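Local coordinates for Lin0012 protein (Listeria innocua, PDB 3K17), which probably phosphorylates phosphomevalonate with ATP, as a GHMP-type kinase in the mevalonate route to isopentenyl diphosphate, at residues T76-A81 with A121-A126; I82-T87 with A149-V154. One frame throughout, in Å; residues are numbered along the deposited sequence.

Contact 1. Residues T76-A81 with A121-A126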
loop_
_atom_site.group_PDB
_atom_site.type_symbol
_atom_site.label_atom_id
_atom_site.label_comp_id
_atom_site.label_asym_id
_atom_site.label_seq_id
_atom_site.Cartn_x
_atom_site.Cartn_y
_atom_site.Cartn_z
ATOM N N THR A 76 19.252 9.334 -8.042
ATOM C CA THR A 76 19.193 10.227 -6.899
ATOM C C THR A 76 20.276 11.284 -6.731
ATOM O O THR A 76 19.951 12.463 -6.638
ATOM C CB THR A 76 19.045 9.423 -5.588
ATOM O OG1 THR A 76 18.005 8.454 -5.751
ATOM C CG2 THR A 76 18.637 10.341 -4.451
ATOM N N PHE A 77 21.550 10.900 -6.703
ATOM C CA PHE A 77 22.579 11.917 -6.507
ATOM C C PHE A 77 22.572 13.005 -7.572
ATOM O O PHE A 77 22.591 14.181 -7.236
ATOM C CB PHE A 77 23.978 11.290 -6.417
ATOM C CG PHE A 77 24.289 10.705 -5.065
ATOM C CD1 PHE A 77 24.510 11.538 -3.966
ATOM C CD2 PHE A 77 24.350 9.327 -4.886
ATOM C CE1 PHE A 77 24.787 11.006 -2.697
ATOM C CE2 PHE A 77 24.627 8.782 -3.620
ATOM C CZ PHE A 77 24.845 9.631 -2.525
ATOM N N THR A 78 22.540 12.622 -8.846
ATOM C CA THR A 78 22.557 13.610 -9.917
ATOM C C THR A 78 21.250 14.378 -10.047
ATOM O O THR A 78 21.258 15.571 -10.387
ATOM C CB THR A 78 22.934 12.967 -11.281
ATOM O OG1 THR A 78 22.060 11.869 -11.561
ATOM C CG2 THR A 78 24.365 12.461 -11.240
ATOM N N ALA A 79 20.128 13.715 -9.776
ATOM C CA ALA A 79 18.840 14.395 -9.861
ATOM C C ALA A 79 18.789 15.474 -8.790
ATOM O O ALA A 79 18.294 16.571 -9.027
ATOM C CB ALA A 79 17.689 13.413 -9.656
ATOM N N GLU A 80 19.298 15.156 -7.607
ATOM C CA GLU A 80 19.286 16.118 -6.512
ATOM C C GLU A 80 20.155 17.334 -6.845
ATOM O O GLU A 80 19.783 18.466 -6.550
ATOM C CB GLU A 80 19.788 15.461 -5.226
ATOM C CG GLU A 80 19.753 16.359 -4.010
ATOM C CD GLU A 80 18.358 16.528 -3.437
ATOM O OE1 GLU A 80 17.427 15.854 -3.921
ATOM O OE2 GLU A 80 18.193 17.329 -2.493
ATOM N N ALA A 81 21.317 17.088 -7.447
ATOM C CA ALA A 81 22.221 18.175 -7.820
ATOM C C ALA A 81 21.540 19.072 -8.852
ATOM O O ALA A 81 21.650 20.286 -8.793
ATOM C CB ALA A 81 23.513 17.613 -8.376
ATOM N N ALA A 121 30.204 11.757 -5.014
ATOM C CA ALA A 121 30.629 13.146 -4.860
ATOM C C ALA A 121 31.054 13.720 -6.214
ATOM O O ALA A 121 30.651 14.821 -6.588
ATOM C CB ALA A 121 31.783 13.226 -3.879
ATOM N N ALA A 122 31.860 12.963 -6.954
ATOM C CA ALA A 122 32.346 13.432 -8.248
ATOM C C ALA A 122 31.214 13.728 -9.222
ATOM O O ALA A 122 31.256 14.715 -9.968
ATOM C CB ALA A 122 33.307 12.417 -8.845
ATOM N N ALA A 123 30.195 12.877 -9.219
ATOM C CA ALA A 123 29.061 13.077 -10.109
ATOM C C ALA A 123 28.313 14.342 -9.698
ATOM O O ALA A 123 27.925 15.162 -10.538
ATOM C CB ALA A 123 28.124 11.859 -10.050
ATOM N N THR A 124 28.098 14.491 -8.397
ATOM C CA THR A 124 27.409 15.663 -7.879
ATOM C C THR A 124 28.157 16.945 -8.301
ATOM O O THR A 124 27.562 17.896 -8.815
ATOM C CB THR A 124 27.331 15.606 -6.344
ATOM O OG1 THR A 124 26.599 14.441 -5.950
ATOM C CG2 THR A 124 26.627 16.840 -5.794
ATOM N N VAL A 125 29.464 16.954 -8.083
ATOM C CA VAL A 125 30.295 18.111 -8.429
ATOM C C VAL A 125 30.290 18.385 -9.934
ATOM O O VAL A 125 30.320 19.542 -10.353
ATOM C CB VAL A 125 31.754 17.908 -7.921
ATOM C CG1 VAL A 125 32.692 18.973 -8.496
ATOM C CG2 VAL A 125 31.772 17.985 -6.392
ATOM N N ALA A 126 30.235 17.331 -10.749
ATOM C CA ALA A 126 30.213 17.496 -12.196
ATOM C C ALA A 126 28.925 18.207 -12.627
ATOM O O ALA A 126 28.952 19.108 -13.475
ATOM C CB ALA A 126 30.331 16.130 -12.896
HETATM O O HOH W 1 23.970 14.901 -4.937
#
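Segments 76-81 and 121-126 run nearly side by side in the same direction, their axes 8.7 Å apart at an angle of 26°, and the backbones come nearest at Thr78 and Thr124, whose CA atoms are 5.6 Å apart. Small side chains allow this approach. CG2 of Thr78 rests on CB of Ala123 at 4.0 Å; the Thr78 methyl points end-on into the flank of the Ala123 methyl. One turn on, Ala81 CB meets Thr124 CG2 at 4.1 Å and lies equally near the Thr124 backbone carbonyl oxygen.

Thr124 divides its work between two branches. Its methyl, opposite the backbone N about the CA-CB bond, goes to Ala81. Its hydroxyl (chi1 -61°) faces Phe77, where OG1 lies obliquely to the ring, 4.1 Å from Phe77 CD1. OG1 is bonded within its own helix to Ser120 O. It also accepts a hydrogen from a water at 2.9 Å. The same water donates to Phe77 O at 2.8 Å and sits at the edge of the Phe77 ring, in its plane. Phe77 O thus has two donors, the water and the amide of Ala81. No direct hydrogen bond joins the two segments; the water bridges them.

Strand 37-45 packs against helix 119-135, with Ile39 against Ala123. Helix 119-135 starts with the Ser-Ser-Ala-Ala end of a glycine-rich GLGSSAA sequence, the phosphate-binding motif of GHMP kinases. The contact sets helix 76-91 beside the first turns of that helix, in the N-terminal domain of the GHMP fold.

Contact 2. Residues I82-T87 with A149-V154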
loop_
_atom_site.group_PDB
_atom_site.type_symbol
_atom_site.label_atom_id
_atom_site.label_comp_id
_atom_site.label_asym_id
_atom_site.label_seq_id
_atom_site.Cartn_x
_atom_site.Cartn_y
_atom_site.Cartn_z
ATOM N N ILE A 82 20.826 18.462 -9.796
ATOM C CA ILE A 82 20.113 19.212 -10.824
ATOM C C ILE A 82 18.984 20.038 -10.198
ATOM O O ILE A 82 18.758 21.194 -10.568
ATOM C CB ILE A 82 19.520 18.245 -11.892
ATOM C CG1 ILE A 82 20.645 17.689 -12.760
ATOM C CG2 ILE A 82 18.475 18.961 -12.744
ATOM C CD1 ILE A 82 20.207 16.580 -13.707
ATOM N N ASN A 83 18.280 19.443 -9.240
ATOM C CA ASN A 83 17.172 20.128 -8.582
ATOM C C ASN A 83 17.645 21.318 -7.745
ATOM O O ASN A 83 17.071 22.407 -7.812
ATOM C CB ASN A 83 16.387 19.129 -7.720
ATOM C CG ASN A 83 15.588 18.131 -8.567
ATOM O OD1 ASN A 83 15.369 16.974 -8.172
ATOM N ND2 ASN A 83 15.151 18.580 -9.735
ATOM N N ILE A 84 18.696 21.122 -6.961
ATOM C CA ILE A 84 19.197 22.213 -6.145
ATOM C C ILE A 84 19.812 23.308 -7.028
ATOM O O ILE A 84 19.677 24.490 -6.732
ATOM C CB ILE A 84 20.240 21.716 -5.121
ATOM C CG1 ILE A 84 20.516 22.809 -4.090
ATOM C CG2 ILE A 84 21.529 21.329 -5.836
ATOM C CD1 ILE A 84 21.459 22.374 -2.983
ATOM N N ALA A 85 20.472 22.922 -8.117
ATOM C CA ALA A 85 21.075 23.920 -9.003
ATOM C C ALA A 85 19.958 24.743 -9.651
ATOM O O ALA A 85 20.058 25.965 -9.796
ATOM C CB ALA A 85 21.911 23.244 -10.064
ATOM N N THR A 86 18.888 24.055 -10.027
ATOM C CA THR A 86 17.736 24.688 -10.644
ATOM C C THR A 86 17.089 25.691 -9.692
ATOM O O THR A 86 16.741 26.798 -10.093
ATOM C CB THR A 86 16.694 23.620 -11.060
ATOM O OG1 THR A 86 17.209 22.860 -12.163
ATOM C CG2 THR A 86 15.378 24.266 -11.441
ATOM N N THR A 87 16.917 25.295 -8.434
ATOM C CA THR A 87 16.323 26.174 -7.441
ATOM C C THR A 87 17.239 27.378 -7.194
ATOM O O THR A 87 16.761 28.494 -6.976
ATOM C CB THR A 87 16.078 25.436 -6.110
ATOM O OG1 THR A 87 15.034 24.472 -6.294
ATOM C CG2 THR A 87 15.672 26.421 -5.000
ATOM N N ALA A 149 27.531 20.231 -1.592
ATOM C CA ALA A 149 27.527 19.653 -0.252
ATOM C C ALA A 149 26.109 19.430 0.284
ATOM O O ALA A 149 25.818 18.378 0.864
ATOM C CB ALA A 149 28.313 20.545 0.709
ATOM N N LEU A 150 25.237 20.421 0.111
ATOM C CA LEU A 150 23.852 20.290 0.565
ATOM C C LEU A 150 23.199 19.139 -0.190
ATOM O O LEU A 150 22.511 18.313 0.397
ATOM C CB LEU A 150 23.057 21.568 0.289
ATOM C CG LEU A 150 23.323 22.791 1.170
ATOM C CD1 LEU A 150 22.458 23.962 0.718
ATOM C CD2 LEU A 150 23.017 22.440 2.619
ATOM N N SER A 151 23.415 19.103 -1.500
ATOM C CA SER A 151 22.846 18.057 -2.345
ATOM C C SER A 151 23.265 16.674 -1.861
ATOM O O SER A 151 22.427 15.817 -1.577
ATOM C CB SER A 151 23.304 18.240 -3.799
ATOM O OG SER A 151 22.784 17.219 -4.645
ATOM N N HIS A 152 24.572 16.474 -1.759
ATOM C CA HIS A 152 25.123 15.192 -1.363
ATOM C C HIS A 152 24.778 14.743 0.055
ATOM O O HIS A 152 24.528 13.561 0.281
ATOM C CB HIS A 152 26.643 15.204 -1.556
ATOM C CG HIS A 152 27.267 13.842 -1.537
ATOM N ND1 HIS A 152 27.564 13.172 -0.369
ATOM C CD2 HIS A 152 27.633 13.018 -2.548
ATOM C CE1 HIS A 152 28.089 11.994 -0.661
ATOM N NE2 HIS A 152 28.141 11.875 -1.976
ATOM N N LEU A 153 24.741 15.667 1.006
ATOM C CA LEU A 153 24.446 15.268 2.376
ATOM C C LEU A 153 22.999 14.806 2.576
ATOM O O LEU A 153 22.762 13.845 3.298
ATOM C CB LEU A 153 24.818 16.387 3.358
ATOM C CG LEU A 153 23.918 17.577 3.672
ATOM C CD1 LEU A 153 22.781 17.137 4.588
ATOM C CD2 LEU A 153 24.760 18.658 4.368
ATOM N N VAL A 154 22.023 15.450 1.944
ATOM C CA VAL A 154 20.662 14.959 2.146
ATOM C C VAL A 154 20.432 13.631 1.408
ATOM O O VAL A 154 19.588 12.835 1.814
ATOM C CB VAL A 154 19.582 16.000 1.734
ATOM C CG1 VAL A 154 19.755 17.271 2.574
ATOM C CG2 VAL A 154 19.663 16.305 0.254
#
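Ile84 carries this contact from the side of helix 76-91, reaching Leu150 and Ser151 on helix 141-156. Its chain is fully extended: CG1 lies trans to the backbone N (chi1 -168°) and chi2 is 176°. This sends CD1 outward to Leu150 CB, 3.7 Å away. The Leu150 methyl CD1 is 4.1 Å from the same Ile84 CD1. The two side chains cross at about a right angle, and the Ile84 tip meets both the base and one branch of Leu150. The other branch of Ile84, CG2, packs on Ser151 CB at 4.1 Å.

The backbones stay apart, with 6.7 Å between the CA atoms of Ile84 and Ser151, and only 114 Å² is buried. This is apolar helix-helix packing within the N-terminal domain of the GHMP kinase fold. Leu192 of helix 192-197 touches both Ile84 and Leu150, and Met196 and Trp200 also pack on Leu150.

Beyond this tight patch the segments make no further contact with each other. Thr86 turns its hydroxyl back to its own helix, where OG1 donates to Ile82 O at 2.8 Å. That oxygen also takes the amide of Thr86, and the two donors arrive from opposite faces of the carbonyl plane. Thr87 is partly exposed; its OG1 is hydrogen-bonded to Tyr189 O of the second subunit. Val154 packs on Lys184 of that subunit.

Contacts 1 and 2 follow one another along helix 76-91, and their centres are 8 Å apart. The first uses helix 119-135 as partner, the second the next helix, 141-156. Segments 76-81 and 149-154 also touch directly. Ser151 OG lies 3.2 Å from Ala81 N. Nearby, Phe77 stacks on His152, with Phe77 CE1 3.5 Å from His152 CD2. His152 in turn bonds through NE2 to Ser120 OG and touches Thr124, which joins helix 141-156 to the first turn of helix 119-135, where the probable phosphate-binding sequence ends. Both halves of helix 76-91 also reach the second subunit: Thr76 and Glu80 pack on His185 of that subunit, and Ile84 on its Ala188.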